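Local coordinates for protein 4-oxalmesaconate hydratase (Pseudomonas putida, PDB 5CGZ) that hydrates the enol form of oxalomesaconate to 4-carboxy-4-hydroxy-2-oxoadipate in the third step of gallate degradation, as a zinc-containing hexameric lyase, at residues E158-E163 with E197-V202; F14-G19 with Q187-Q192; L129-R134 with Q229-R234; Q28-H33 with P107-S112. One frame throughout, in Å; residues are numbered along the deposited sequence.

Contact 1 of 4, residues E158-E163 with E197-V202; sequences EPHQPE and EYYTRV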
loop_
_atom_site.group_PDB
_atom_site.type_symbol
_atom_site.label_atom_id
_atom_site.label_comp_id
_atom_site.label_asym_id
_atom_site.label_seq_id
_atom_site.Cartn_x
_atom_site.Cartn_y
_atom_site.Cartn_z
ATOM N N GLU A 158 -11.334 15.373 -7.678
ATOM C CA GLU A 158 -11.114 14.221 -8.554
ATOM C C GLU A 158 -10.172 14.506 -9.728
ATOM O O GLU A 158 -10.411 15.416 -10.519
ATOM C CB GLU A 158 -12.447 13.701 -9.095
ATOM C CG GLU A 158 -12.270 12.453 -9.991
ATOM C CD GLU A 158 -13.562 11.671 -10.207
ATOM O OE1 GLU A 158 -14.567 11.929 -9.499
ATOM O OE2 GLU A 158 -13.570 10.787 -11.084
ATOM N N PRO A 159 -9.088 13.723 -9.846
ATOM C CA PRO A 159 -8.234 13.885 -11.034
ATOM C C PRO A 159 -8.843 13.204 -12.256
ATOM O O PRO A 159 -9.798 12.422 -12.136
ATOM C CB PRO A 159 -6.912 13.233 -10.624
ATOM C CG PRO A 159 -7.235 12.330 -9.491
ATOM C CD PRO A 159 -8.537 12.772 -8.869
ATOM N N HIS A 160 -8.306 13.520 -13.427
ATOM C CA HIS A 160 -8.852 13.021 -14.681
ATOM C C HIS A 160 -8.833 11.494 -14.721
ATOM O O HIS A 160 -9.793 10.860 -15.182
ATOM C CB HIS A 160 -8.069 13.595 -15.863
ATOM C CG HIS A 160 -8.752 13.417 -17.181
ATOM N ND1 HIS A 160 -9.936 14.053 -17.496
ATOM C CD2 HIS A 160 -8.423 12.676 -18.269
ATOM C CE1 HIS A 160 -10.299 13.722 -18.722
ATOM N NE2 HIS A 160 -9.399 12.887 -19.213
ATOM N N GLN A 161 -7.748 10.910 -14.220
ATOM C CA GLN A 161 -7.617 9.451 -14.171
ATOM C C GLN A 161 -7.385 8.990 -12.731
ATOM O O GLN A 161 -6.241 8.786 -12.294
ATOM C CB GLN A 161 -6.491 8.999 -15.099
ATOM C CG GLN A 161 -6.842 9.299 -16.550
ATOM C CD GLN A 161 -5.831 8.766 -17.545
ATOM O OE1 GLN A 161 -5.692 7.550 -17.731
ATOM N NE2 GLN A 161 -5.130 9.679 -18.205
ATOM N N PRO A 162 -8.485 8.857 -11.975
ATOM C CA PRO A 162 -8.390 8.690 -10.520
ATOM C C PRO A 162 -7.584 7.454 -10.100
ATOM O O PRO A 162 -6.721 7.589 -9.232
ATOM C CB PRO A 162 -9.862 8.583 -10.070
ATOM C CG PRO A 162 -10.666 8.360 -11.308
ATOM C CD PRO A 162 -9.879 8.943 -12.451
ATOM N N GLU A 163 -7.837 6.288 -10.692
ATOM C CA GLU A 163 -7.102 5.092 -10.272
ATOM C C GLU A 163 -5.607 5.197 -10.576
ATOM O O GLU A 163 -4.796 4.749 -9.777
ATOM C CB GLU A 163 -7.661 3.829 -10.927
ATOM C CG GLU A 163 -9.096 3.502 -10.555
ATOM C CD GLU A 163 -10.112 4.073 -11.534
ATOM O OE1 GLU A 163 -9.746 4.903 -12.400
ATOM O OE2 GLU A 163 -11.291 3.686 -11.434
ATOM N N GLU A 197 -18.518 17.012 -21.617
ATOM C CA GLU A 197 -19.177 15.712 -21.606
ATOM C C GLU A 197 -18.523 14.750 -20.624
ATOM O O GLU A 197 -19.212 14.016 -19.926
ATOM C CB GLU A 197 -19.171 15.102 -23.010
ATOM C CG GLU A 197 -20.080 15.824 -23.983
ATOM C CD GLU A 197 -19.593 15.753 -25.426
ATOM O OE1 GLU A 197 -18.794 14.846 -25.763
ATOM O OE2 GLU A 197 -20.009 16.617 -26.224
ATOM N N TYR A 198 -17.193 14.758 -20.578
ATOM C CA TYR A 198 -16.467 13.887 -19.667
ATOM C C TYR A 198 -16.849 14.191 -18.218
ATOM O O TYR A 198 -17.137 13.281 -17.444
ATOM C CB TYR A 198 -14.964 14.051 -19.869
ATOM C CG TYR A 198 -14.092 13.095 -19.080
ATOM C CD1 TYR A 198 -13.642 13.417 -17.798
ATOM C CD2 TYR A 198 -13.688 11.880 -19.632
ATOM C CE1 TYR A 198 -12.816 12.537 -17.074
ATOM C CE2 TYR A 198 -12.872 10.998 -18.923
ATOM C CZ TYR A 198 -12.434 11.331 -17.650
ATOM O OH TYR A 198 -11.617 10.446 -16.964
ATOM N N TYR A 199 -16.868 15.467 -17.843
ATOM C CA TYR A 199 -17.091 15.793 -16.439
ATOM C C TYR A 199 -18.568 15.769 -16.079
ATOM O O TYR A 199 -18.916 15.611 -14.911
ATOM C CB TYR A 199 -16.415 17.127 -16.092
ATOM C CG TYR A 199 -14.949 16.849 -15.932
ATOM C CD1 TYR A 199 -14.474 16.233 -14.780
ATOM C CD2 TYR A 199 -14.052 17.093 -16.965
ATOM C CE1 TYR A 199 -13.137 15.911 -14.639
ATOM C CE2 TYR A 199 -12.704 16.777 -16.830
ATOM C CZ TYR A 199 -12.257 16.182 -15.664
ATOM O OH TYR A 199 -10.931 15.857 -15.514
ATOM N N THR A 200 -19.433 15.850 -17.084
ATOM C CA THR A 200 -20.841 15.512 -16.877
ATOM C C THR A 200 -20.974 14.028 -16.523
ATOM O O THR A 200 -21.673 13.659 -15.571
ATOM C CB THR A 200 -21.697 15.821 -18.128
ATOM O OG1 THR A 200 -21.642 17.227 -18.400
ATOM C CG2 THR A 200 -23.154 15.404 -17.903
ATOM N N ARG A 201 -20.305 13.170 -17.290
ATOM C CA ARG A 201 -20.367 11.741 -16.998
ATOM C C ARG A 201 -19.765 11.445 -15.621
ATOM O O ARG A 201 -20.302 10.616 -14.885
ATOM C CB ARG A 201 -19.678 10.926 -18.102
ATOM C CG ARG A 201 -20.510 10.886 -19.404
ATOM C CD ARG A 201 -19.973 9.903 -20.424
ATOM N NE ARG A 201 -18.582 10.177 -20.763
ATOM C CZ ARG A 201 -18.176 10.817 -21.855
ATOM N NH1 ARG A 201 -19.059 11.263 -22.747
ATOM N NH2 ARG A 201 -16.880 11.004 -22.057
ATOM N N VAL A 202 -18.677 12.133 -15.262
ATOM C CA VAL A 202 -18.071 11.954 -13.934
ATOM C C VAL A 202 -19.092 12.232 -12.833
ATOM O O VAL A 202 -19.261 11.426 -11.921
ATOM C CB VAL A 202 -16.845 12.874 -13.705
ATOM C CG1 VAL A 202 -16.394 12.809 -12.232
ATOM C CG2 VAL A 202 -15.691 12.478 -14.628
#
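H160 is held by two consecutive tyrosines of helix 193-212, one engaging its backbone and ring face, the other its ring edge. Y198 OH donates to H160 O over a short 2.6 Å, arriving a little tilted from the carbonyl plane. The same tyrosine lies over one face of the imidazole in an offset stack: the centroids are 4.1 Å apart and the planes 26° from parallel. H160 CE1 sits near the rim of the phenol ring, 3.2 Å from Y198 CE1. At the imidazole edge, H160 ND1 and Y199 OH share a nearly straight hydrogen bond of 2.9 Å. With CG of H160 anti to its backbone N (chi1 -166°), the ring swings toward the helix, where both tyrosines can reach it at once. A turn further along, V202 CG1 packs 3.4 Å from E158 OE1, a methyl laid against the carboxylate.

The second shell fixes these groups. R17 donates through NH1 to Y199 OH and to E158 O, while E158 OE2 forms a salt bridge with R206 of the same chain. Q209 of the second subunit is hydrogen-bonded to Y198 OH. Y199 comes within about 8 Å of the zinc, measured from its side chain, so this aromatic cluster belongs to the surroundings of the metal site, where the loop after strand 154-157 is fastened to a helix that also faces a neighbouring subunit.

Contact 2 of 4, residues F14-G19 with Q187-Q192; sequences FVWRAG and QCMAGQ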
loop_
_atom_site.group_PDB
_atom_site.type_symbol
_atom_site.label_atom_id
_atom_site.label_comp_id
_atom_site.label_asym_id
_atom_site.label_seq_id
_atom_site.Cartn_x
_atom_site.Cartn_y
_atom_site.Cartn_z
ATOM N N PHE A 14 -10.371 24.341 -11.276
ATOM C CA PHE A 14 -11.392 24.483 -10.247
ATOM C C PHE A 14 -12.782 24.343 -10.858
ATOM O O PHE A 14 -13.728 23.983 -10.164
ATOM C CB PHE A 14 -11.255 25.820 -9.480
ATOM C CG PHE A 14 -11.713 27.040 -10.252
ATOM C CD1 PHE A 14 -10.827 27.747 -11.056
ATOM C CD2 PHE A 14 -13.016 27.506 -10.132
ATOM C CE1 PHE A 14 -11.242 28.886 -11.754
ATOM C CE2 PHE A 14 -13.444 28.645 -10.825
ATOM C CZ PHE A 14 -12.555 29.336 -11.639
ATOM N N VAL A 15 -12.905 24.598 -12.160
ATOM C CA VAL A 15 -14.208 24.484 -12.811
ATOM C C VAL A 15 -14.584 23.011 -13.011
ATOM O O VAL A 15 -15.656 22.590 -12.595
ATOM C CB VAL A 15 -14.243 25.235 -14.172
ATOM C CG1 VAL A 15 -15.585 25.023 -14.873
ATOM C CG2 VAL A 15 -13.991 26.723 -13.959
ATOM N N TRP A 16 -13.697 22.222 -13.616
ATOM C CA TRP A 16 -13.983 20.797 -13.822
ATOM C C TRP A 16 -14.189 20.045 -12.513
ATOM O O TRP A 16 -15.079 19.195 -12.406
ATOM C CB TRP A 16 -12.854 20.094 -14.582
ATOM C CG TRP A 16 -12.368 20.743 -15.845
ATOM C CD1 TRP A 16 -11.096 21.173 -16.103
ATOM C CD2 TRP A 16 -13.126 20.994 -17.036
ATOM N NE1 TRP A 16 -11.021 21.688 -17.378
ATOM C CE2 TRP A 16 -12.252 21.593 -17.969
ATOM C CE3 TRP A 16 -14.458 20.771 -17.404
ATOM C CZ2 TRP A 16 -12.668 21.978 -19.245
ATOM C CZ3 TRP A 16 -14.870 21.151 -18.672
ATOM C CH2 TRP A 16 -13.977 21.751 -19.575
ATOM N N ARG A 17 -13.358 20.355 -11.522
ATOM C CA ARG A 17 -13.172 19.476 -10.362
ATOM C C ARG A 17 -13.815 19.973 -9.077
ATOM O O ARG A 17 -14.001 19.191 -8.147
ATOM C CB ARG A 17 -11.668 19.264 -10.109
ATOM C CG ARG A 17 -10.929 18.886 -11.365
ATOM C CD ARG A 17 -9.460 18.518 -11.176
ATOM N NE ARG A 17 -8.868 18.609 -12.505
ATOM C CZ ARG A 17 -9.092 17.724 -13.471
ATOM N NH1 ARG A 17 -9.836 16.645 -13.231
ATOM N NH2 ARG A 17 -8.559 17.908 -14.666
ATOM N N ALA A 18 -14.139 21.264 -9.014
ATOM C CA ALA A 18 -14.630 21.861 -7.770
ATOM C C ALA A 18 -15.845 22.771 -7.958
ATOM O O ALA A 18 -16.319 23.371 -6.990
ATOM C CB ALA A 18 -13.503 22.648 -7.096
ATOM N N GLY A 19 -16.335 22.890 -9.193
ATOM C CA GLY A 19 -17.431 23.800 -9.488
ATOM C C GLY A 19 -18.647 23.555 -8.609
ATOM O O GLY A 19 -19.224 24.493 -8.049
ATOM N N GLN A 187 -19.405 25.479 -19.324
ATOM C CA GLN A 187 -19.571 26.005 -20.675
ATOM C C GLN A 187 -18.740 27.265 -20.944
ATOM O O GLN A 187 -18.567 27.654 -22.092
ATOM C CB GLN A 187 -21.049 26.278 -20.949
ATOM C CG GLN A 187 -21.839 24.995 -21.162
ATOM C CD GLN A 187 -23.285 25.241 -21.519
ATOM O OE1 GLN A 187 -23.760 24.767 -22.547
ATOM N NE2 GLN A 187 -23.999 25.963 -20.664
ATOM N N CYS A 188 -18.213 27.890 -19.896
ATOM C CA CYS A 188 -17.262 28.982 -20.082
ATOM C C CYS A 188 -15.916 28.479 -20.600
ATOM O O CYS A 188 -15.115 29.260 -21.100
ATOM C CB CYS A 188 -17.038 29.749 -18.778
ATOM S SG CYS A 188 -18.480 30.590 -18.158
ATOM N N MET A 189 -15.662 27.180 -20.464
ATOM C CA MET A 189 -14.414 26.597 -20.953
ATOM C C MET A 189 -14.533 26.401 -22.460
ATOM O O MET A 189 -14.756 25.285 -22.953
ATOM C CB MET A 189 -14.093 25.270 -20.252
ATOM C CG MET A 189 -14.138 25.330 -18.722
ATOM S SD MET A 189 -12.884 26.399 -17.980
ATOM C CE MET A 189 -13.800 27.907 -17.732
ATOM N N ALA A 190 -14.397 27.515 -23.175
ATOM C CA ALA A 190 -14.599 27.578 -24.618
ATOM C C ALA A 190 -13.820 26.526 -25.401
ATOM O O ALA A 190 -12.620 26.330 -25.188
ATOM C CB ALA A 190 -14.234 28.969 -25.122
ATOM N N GLY A 191 -14.522 25.864 -26.317
ATOM C CA GLY A 191 -13.912 24.909 -27.226
ATOM C C GLY A 191 -13.571 23.552 -26.627
ATOM O O GLY A 191 -12.917 22.733 -27.281
ATOM N N GLN A 192 -14.018 23.290 -25.400
ATOM C CA GLN A 192 -13.629 22.055 -24.723
ATOM C C GLN A 192 -14.822 21.140 -24.441
ATOM O O GLN A 192 -14.887 20.471 -23.406
ATOM C CB GLN A 192 -12.866 22.401 -23.444
ATOM C CG GLN A 192 -11.668 23.307 -23.739
ATOM C CD GLN A 192 -10.827 23.646 -22.517
ATOM O OE1 GLN A 192 -10.241 22.761 -21.880
ATOM N NE2 GLN A 192 -10.744 24.940 -22.195
HETATM O O HOH W 1 -8.570 22.360 -19.358
#
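V15 and M189 mark the closest backbone approach, 8.4 Å between CA atoms, where helix 13-27 faces a type II turn running from M189 to Q192, with G191 at positive phi. M189 slides over one face of the W16 indole. Its CG stands 4.0 Å from the centroid of the six-membered ring, 27° off the normal, a CH-pi contact, and its CB lies 3.6 Å from W16 CH2. Bends at chi2 (-65°) and again at chi3 carry the methionine's end back toward the helix, where M189 CE meets V15 CG2 tip to tip at 4.0 Å; the sulfur is left oblique to the indole in a Met-aromatic contact.

Y199 lies against the opposite face of the indole, so W16 is sandwiched in the core beside the metal site of this Rossmann-like fold, its side chain about 7 Å from the zinc at the nearest atoms. D13, a zinc ligand, begins the helix that carries it. An alanine in place of W16 would take away the surface shared by M189 and Y199 and would probably leave both side chains with a gap to face.

At the indole edge, Q192 OE1 approaches W16 CZ2 to 3.7 Å, the amide plane steeply turned against the ring. A water accepts from W16 NE1 (3.2 Å) and donates to Q192 OE1 (3.1 Å), tying the indole to the residue at the N-cap position of helix 193-212.

Contact 3 of 4, residues L129-R134 with Q229-R234; sequences LAQEAR and QSVFPR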
loop_
_atom_site.group_PDB
_atom_site.type_symbol
_atom_site.label_atom_id
_atom_site.label_comp_id
_atom_site.label_asym_id
_atom_site.label_seq_id
_atom_site.Cartn_x
_atom_site.Cartn_y
_atom_site.Cartn_z
ATOM N N LEU A 129 1.830 22.910 -2.167
ATOM C CA LEU A 129 1.789 24.332 -1.818
ATOM C C LEU A 129 0.633 24.623 -0.871
ATOM O O LEU A 129 0.804 25.276 0.160
ATOM C CB LEU A 129 1.660 25.201 -3.070
ATOM C CG LEU A 129 2.976 25.466 -3.791
ATOM C CD1 LEU A 129 2.716 26.085 -5.161
ATOM C CD2 LEU A 129 3.855 26.375 -2.930
ATOM N N ALA A 130 -0.548 24.130 -1.236
ATOM C CA ALA A 130 -1.744 24.331 -0.433
ATOM C C ALA A 130 -1.539 23.810 0.985
ATOM O O ALA A 130 -1.881 24.482 1.954
ATOM C CB ALA A 130 -2.953 23.648 -1.088
ATOM N N GLN A 131 -0.968 22.614 1.111
ATOM C CA GLN A 131 -0.806 22.018 2.431
ATOM C C GLN A 131 0.281 22.702 3.245
ATOM O O GLN A 131 0.080 22.981 4.431
ATOM C CB GLN A 131 -0.512 20.521 2.321
ATOM C CG GLN A 131 -1.741 19.721 1.933
ATOM C CD GLN A 131 -1.511 18.219 1.998
ATOM O OE1 GLN A 131 -0.753 17.729 2.831
ATOM N NE2 GLN A 131 -2.182 17.482 1.124
ATOM N N GLU A 132 1.428 22.976 2.628
ATOM C CA GLU A 132 2.505 23.580 3.396
ATOM C C GLU A 132 2.143 25.026 3.772
ATOM O O GLU A 132 2.420 25.455 4.894
ATOM C CB GLU A 132 3.847 23.534 2.646
ATOM C CG GLU A 132 5.008 23.890 3.603
ATOM C CD GLU A 132 6.391 23.765 2.989
ATOM O OE1 GLU A 132 6.494 23.667 1.750
ATOM O OE2 GLU A 132 7.382 23.765 3.759
ATOM N N ALA A 133 1.512 25.769 2.858
ATOM C CA ALA A 133 1.107 27.149 3.171
ATOM C C ALA A 133 0.121 27.176 4.341
ATOM O O ALA A 133 0.161 28.074 5.194
ATOM C CB ALA A 133 0.494 27.831 1.952
ATOM N N ARG A 134 -0.769 26.190 4.373
ATOM C CA ARG A 134 -1.706 26.037 5.477
ATOM C C ARG A 134 -0.981 25.907 6.818
ATOM O O ARG A 134 -1.362 26.534 7.816
ATOM C CB ARG A 134 -2.593 24.813 5.228
ATOM C CG ARG A 134 -3.594 24.468 6.319
ATOM C CD ARG A 134 -4.403 23.258 5.831
ATOM N NE ARG A 134 -5.194 22.606 6.872
ATOM C CZ ARG A 134 -4.701 21.792 7.807
ATOM N NH1 ARG A 134 -3.396 21.535 7.866
ATOM N NH2 ARG A 134 -5.522 21.245 8.691
ATOM N N GLN A 229 -11.061 13.193 -1.686
ATOM C CA GLN A 229 -10.247 12.408 -0.762
ATOM C C GLN A 229 -9.684 13.305 0.332
ATOM O O GLN A 229 -8.941 14.243 0.060
ATOM C CB GLN A 229 -9.106 11.681 -1.485
ATOM C CG GLN A 229 -8.292 10.811 -0.524
ATOM C CD GLN A 229 -7.542 9.659 -1.202
ATOM O OE1 GLN A 229 -7.130 9.759 -2.353
ATOM N NE2 GLN A 229 -7.369 8.554 -0.473
ATOM N N SER A 230 -10.034 12.985 1.570
ATOM C CA SER A 230 -9.635 13.756 2.743
ATOM C C SER A 230 -8.188 13.557 3.109
ATOM O O SER A 230 -7.694 12.438 3.107
ATOM C CB SER A 230 -10.488 13.364 3.952
ATOM O OG SER A 230 -11.858 13.388 3.608
ATOM N N VAL A 231 -7.520 14.639 3.472
ATOM C CA VAL A 231 -6.150 14.537 3.954
ATOM C C VAL A 231 -6.100 14.190 5.443
ATOM O O VAL A 231 -5.267 13.401 5.866
ATOM C CB VAL A 231 -5.377 15.843 3.707
ATOM C CG1 VAL A 231 -4.003 15.776 4.357
ATOM C CG2 VAL A 231 -5.266 16.106 2.200
ATOM N N PHE A 232 -7.004 14.766 6.233
ATOM C CA PHE A 232 -6.955 14.607 7.683
ATOM C C PHE A 232 -8.168 13.860 8.224
ATOM O O PHE A 232 -9.246 13.895 7.624
ATOM C CB PHE A 232 -6.861 15.976 8.377
ATOM C CG PHE A 232 -5.682 16.787 7.941
ATOM C CD1 PHE A 232 -4.412 16.490 8.414
ATOM C CD2 PHE A 232 -5.842 17.836 7.045
ATOM C CE1 PHE A 232 -3.311 17.225 8.004
ATOM C CE2 PHE A 232 -4.744 18.584 6.619
ATOM C CZ PHE A 232 -3.479 18.278 7.093
ATOM N N PRO A 233 -7.998 13.204 9.381
ATOM C CA PRO A 233 -9.131 12.594 10.081
ATOM C C PRO A 233 -10.149 13.659 10.485
ATOM O O PRO A 233 -9.764 14.734 10.947
ATOM C CB PRO A 233 -8.481 11.960 11.315
ATOM C CG PRO A 233 -7.229 12.786 11.541
ATOM C CD PRO A 233 -6.743 13.119 10.159
ATOM N N ARG A 234 -11.431 13.377 10.319
ATOM C CA ARG A 234 -12.437 14.337 10.745
ATOM C C ARG A 234 -12.806 14.082 12.209
ATOM O O ARG A 234 -12.605 12.986 12.723
ATOM C CB ARG A 234 -13.677 14.257 9.853
ATOM C CG ARG A 234 -14.447 12.977 10.027
ATOM C CD ARG A 234 -15.614 12.878 9.041
ATOM N NE ARG A 234 -16.305 11.604 9.212
ATOM C CZ ARG A 234 -17.526 11.475 9.720
ATOM N NH1 ARG A 234 -18.209 12.550 10.100
ATOM N NH2 ARG A 234 -18.064 10.268 9.845
#
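The guanidinium of R134 has F232 over one face, with F232 CE2 3.2 Å above its plane and displaced toward the rim. The two flat groups are turned only 20° from each other, and the closest pair, R134 NH1 to F232 CZ, is 3.3 Å apart. On the phenylalanine, a face is filled from within its own segment: V231 CG1 stands over the ring centre. R134 reaches across from helix 122-138 on a chain extended as far as NE, CG being anti to the backbone N (chi1 177°), and NE donates to P152 O. Putting a leucine at R134 would remove that donor, and is likely to leave P152 O without its mate and F232 without the flat group beside it. One turn earlier, Q131 NE2, itself hydrogen-bonded to a residue adjoining one of the segments, touches V231 CG2 at 3.5 Å.

Y119 of the fourth subunit meets the F232 ring, while R234 joins a parallel beta ladder with the third subunit, carrying the sheet across the interface. Between the segments the contact rests on van der Waals packing; NE and NH2 of the arginine bond to partners outside them, while its flat face lies against the phenylalanine.

Contact 4 of 4, residues Q28-H33 with P107-S112; sequences QGYAMH and PEFVLS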
loop_
_atom_site.group_PDB
_atom_site.type_symbol
_atom_site.label_atom_id
_atom_site.label_comp_id
_atom_site.label_asym_id
_atom_site.label_seq_id
_atom_site.Cartn_x
_atom_site.Cartn_y
_atom_site.Cartn_z
ATOM N N GLN A 28 -24.656 28.126 0.862
ATOM C CA GLN A 28 -24.738 27.949 2.303
ATOM C C GLN A 28 -24.183 29.146 3.069
ATOM O O GLN A 28 -24.044 29.095 4.299
ATOM C CB GLN A 28 -24.005 26.676 2.728
ATOM C CG GLN A 28 -24.760 25.408 2.364
ATOM C CD GLN A 28 -23.919 24.165 2.564
ATOM O OE1 GLN A 28 -23.135 24.074 3.511
ATOM N NE2 GLN A 28 -24.070 23.202 1.667
ATOM N N GLY A 29 -23.851 30.218 2.353
ATOM C CA GLY A 29 -23.340 31.411 3.016
ATOM C C GLY A 29 -21.827 31.476 3.170
ATOM O O GLY A 29 -21.315 32.213 4.022
ATOM N N TYR A 30 -21.109 30.704 2.355
ATOM C CA TYR A 30 -19.643 30.731 2.361
ATOM C C TYR A 30 -19.111 31.739 1.364
ATOM O O TYR A 30 -19.593 31.813 0.226
ATOM C CB TYR A 30 -19.052 29.362 2.012
ATOM C CG TYR A 30 -19.097 28.332 3.104
ATOM C CD1 TYR A 30 -20.282 27.675 3.415
ATOM C CD2 TYR A 30 -17.947 27.983 3.800
ATOM C CE1 TYR A 30 -20.322 26.712 4.397
ATOM C CE2 TYR A 30 -17.978 27.020 4.789
ATOM C CZ TYR A 30 -19.166 26.387 5.082
ATOM O OH TYR A 30 -19.208 25.428 6.065
ATOM N N ALA A 31 -18.111 32.509 1.790
ATOM C CA ALA A 31 -17.306 33.289 0.862
ATOM C C ALA A 31 -16.257 32.357 0.278
ATOM O O ALA A 31 -15.237 32.063 0.913
ATOM C CB ALA A 31 -16.656 34.488 1.557
ATOM N N MET A 32 -16.534 31.858 -0.920
ATOM C CA MET A 32 -15.633 30.932 -1.582
ATOM C C MET A 32 -14.560 31.702 -2.333
ATOM O O MET A 32 -14.874 32.558 -3.154
ATOM C CB MET A 32 -16.407 30.020 -2.534
ATOM C CG MET A 32 -17.441 29.122 -1.835
ATOM S SD MET A 32 -16.701 28.028 -0.592
ATOM C CE MET A 32 -15.466 27.180 -1.593
ATOM N N HIS A 33 -13.297 31.398 -2.046
ATOM C CA HIS A 33 -12.182 32.028 -2.753
ATOM C C HIS A 33 -11.336 31.006 -3.509
ATOM O O HIS A 33 -10.977 29.958 -2.966
ATOM C CB HIS A 33 -11.286 32.801 -1.780
ATOM C CG HIS A 33 -10.209 33.586 -2.464
ATOM N ND1 HIS A 33 -10.482 34.584 -3.379
ATOM C CD2 HIS A 33 -8.857 33.507 -2.387
ATOM C CE1 HIS A 33 -9.346 35.091 -3.828
ATOM N NE2 HIS A 33 -8.343 34.454 -3.242
ATOM N N PRO A 107 -9.985 30.036 5.757
ATOM C CA PRO A 107 -10.958 29.076 5.209
ATOM C C PRO A 107 -11.349 27.966 6.190
ATOM O O PRO A 107 -10.533 27.553 7.022
ATOM C CB PRO A 107 -10.227 28.495 3.996
ATOM C CG PRO A 107 -8.758 28.617 4.353
ATOM C CD PRO A 107 -8.653 29.914 5.129
ATOM N N GLU A 108 -12.591 27.492 6.087
ATOM C CA GLU A 108 -13.061 26.368 6.893
ATOM C C GLU A 108 -12.614 25.042 6.308
ATOM O O GLU A 108 -12.549 24.035 7.016
ATOM C CB GLU A 108 -14.583 26.366 7.007
ATOM C CG GLU A 108 -15.141 27.411 7.962
ATOM C CD GLU A 108 -16.649 27.286 8.113
ATOM O OE1 GLU A 108 -17.215 26.204 7.788
ATOM O OE2 GLU A 108 -17.272 28.271 8.551
ATOM N N PHE A 109 -12.344 25.037 5.007
ATOM C CA PHE A 109 -11.803 23.849 4.355
ATOM C C PHE A 109 -11.087 24.261 3.080
ATOM O O PHE A 109 -11.260 25.387 2.596
ATOM C CB PHE A 109 -12.908 22.810 4.071
ATOM C CG PHE A 109 -13.963 23.265 3.080
ATOM C CD1 PHE A 109 -13.780 23.083 1.714
ATOM C CD2 PHE A 109 -15.148 23.841 3.521
ATOM C CE1 PHE A 109 -14.752 23.485 0.800
ATOM C CE2 PHE A 109 -16.128 24.244 2.617
ATOM C CZ PHE A 109 -15.929 24.070 1.254
ATOM N N VAL A 110 -10.265 23.354 2.560
ATOM C CA VAL A 110 -9.474 23.616 1.362
ATOM C C VAL A 110 -9.645 22.494 0.339
ATOM O O VAL A 110 -9.624 21.314 0.691
ATOM C CB VAL A 110 -7.981 23.758 1.702
ATOM C CG1 VAL A 110 -7.197 24.226 0.476
ATOM C CG2 VAL A 110 -7.798 24.716 2.865
ATOM N N LEU A 111 -9.818 22.861 -0.928
ATOM C CA LEU A 111 -9.855 21.873 -2.005
ATOM C C LEU A 111 -8.646 22.065 -2.915
ATOM O O LEU A 111 -8.330 23.195 -3.300
ATOM C CB LEU A 111 -11.144 22.001 -2.823
ATOM C CG LEU A 111 -12.469 22.064 -2.069
ATOM C CD1 LEU A 111 -13.622 22.041 -3.053
ATOM C CD2 LEU A 111 -12.566 20.898 -1.099
ATOM N N SER A 112 -7.957 20.978 -3.252
ATOM C CA SER A 112 -6.883 21.067 -4.237
ATOM C C SER A 112 -6.699 19.708 -4.922
ATOM O O SER A 112 -7.588 18.852 -4.842
ATOM C CB SER A 112 -5.580 21.557 -3.587
ATOM O OG SER A 112 -4.653 21.992 -4.575
#
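Y30 OH is gripped from several sides: it donates to E108 OE1 over 2.7 Å, receives a hydrogen bond from N238 ND2 of the third subunit, and has a weak one with K2 NZ. The phenol meets the carboxylate oxygen on its syn side but 35° out of the carboxylate plane; that oxygen comes in at the edge of the phenol ring, whose plane is turned 68° from that of the carboxylate. E108 OE2 forms a salt bridge with K2, outside the two segments, and the two bonds together probably fix the rotation of the carboxylate.

Away from this polar end the contact is apolar. Y30 CE2 touches F109 CE2 at 4.0 Å, the rings meeting obliquely, and M32 CE lies 4.2 Å from F109 CZ with the sulfur in a Met-aromatic contact, 5.5 Å from SD to the ring centroid. F109 takes the less common position between backbone N and carbonyl carbon (chi1 65°), which directs its ring to both partners. H25 meets the rings of Y30 and F109, and L239 of the third subunit packs on F109.

G29, at positive phi, is the C-prime residue of a Schellman motif that ends helix 13-27. Strand 3-8, helix 13-27 and strand 31-36 form a beta-alpha-beta crossover of the Rossmann-like fold, and the contact reaches from its second strand past strand 3-8 to strand 110-112.

Along the chain the segments come in the order 14-19, 28-33, 107-112, 129-134, 158-163, 187-192, 197-202 and 229-234. Contacts 1 and 2, centres about 12 Å apart, interlock near the zinc: R17 of helix 13-27 reaches Y199 and E158, and their segments alternate along the chain. Contact 4 sits among the parallel strands, about 19 Å from contact 2 between centres, and touches it through A18 and L111. Contact 3 lies about 13 Å from contact 4 between centres, joined by A130 and S112. Contacts 1 and 2 thus pack helices and loops beside the metal site, while contacts 3 and 4 tie the sheet to the third subunit; contact 1 also meets the second.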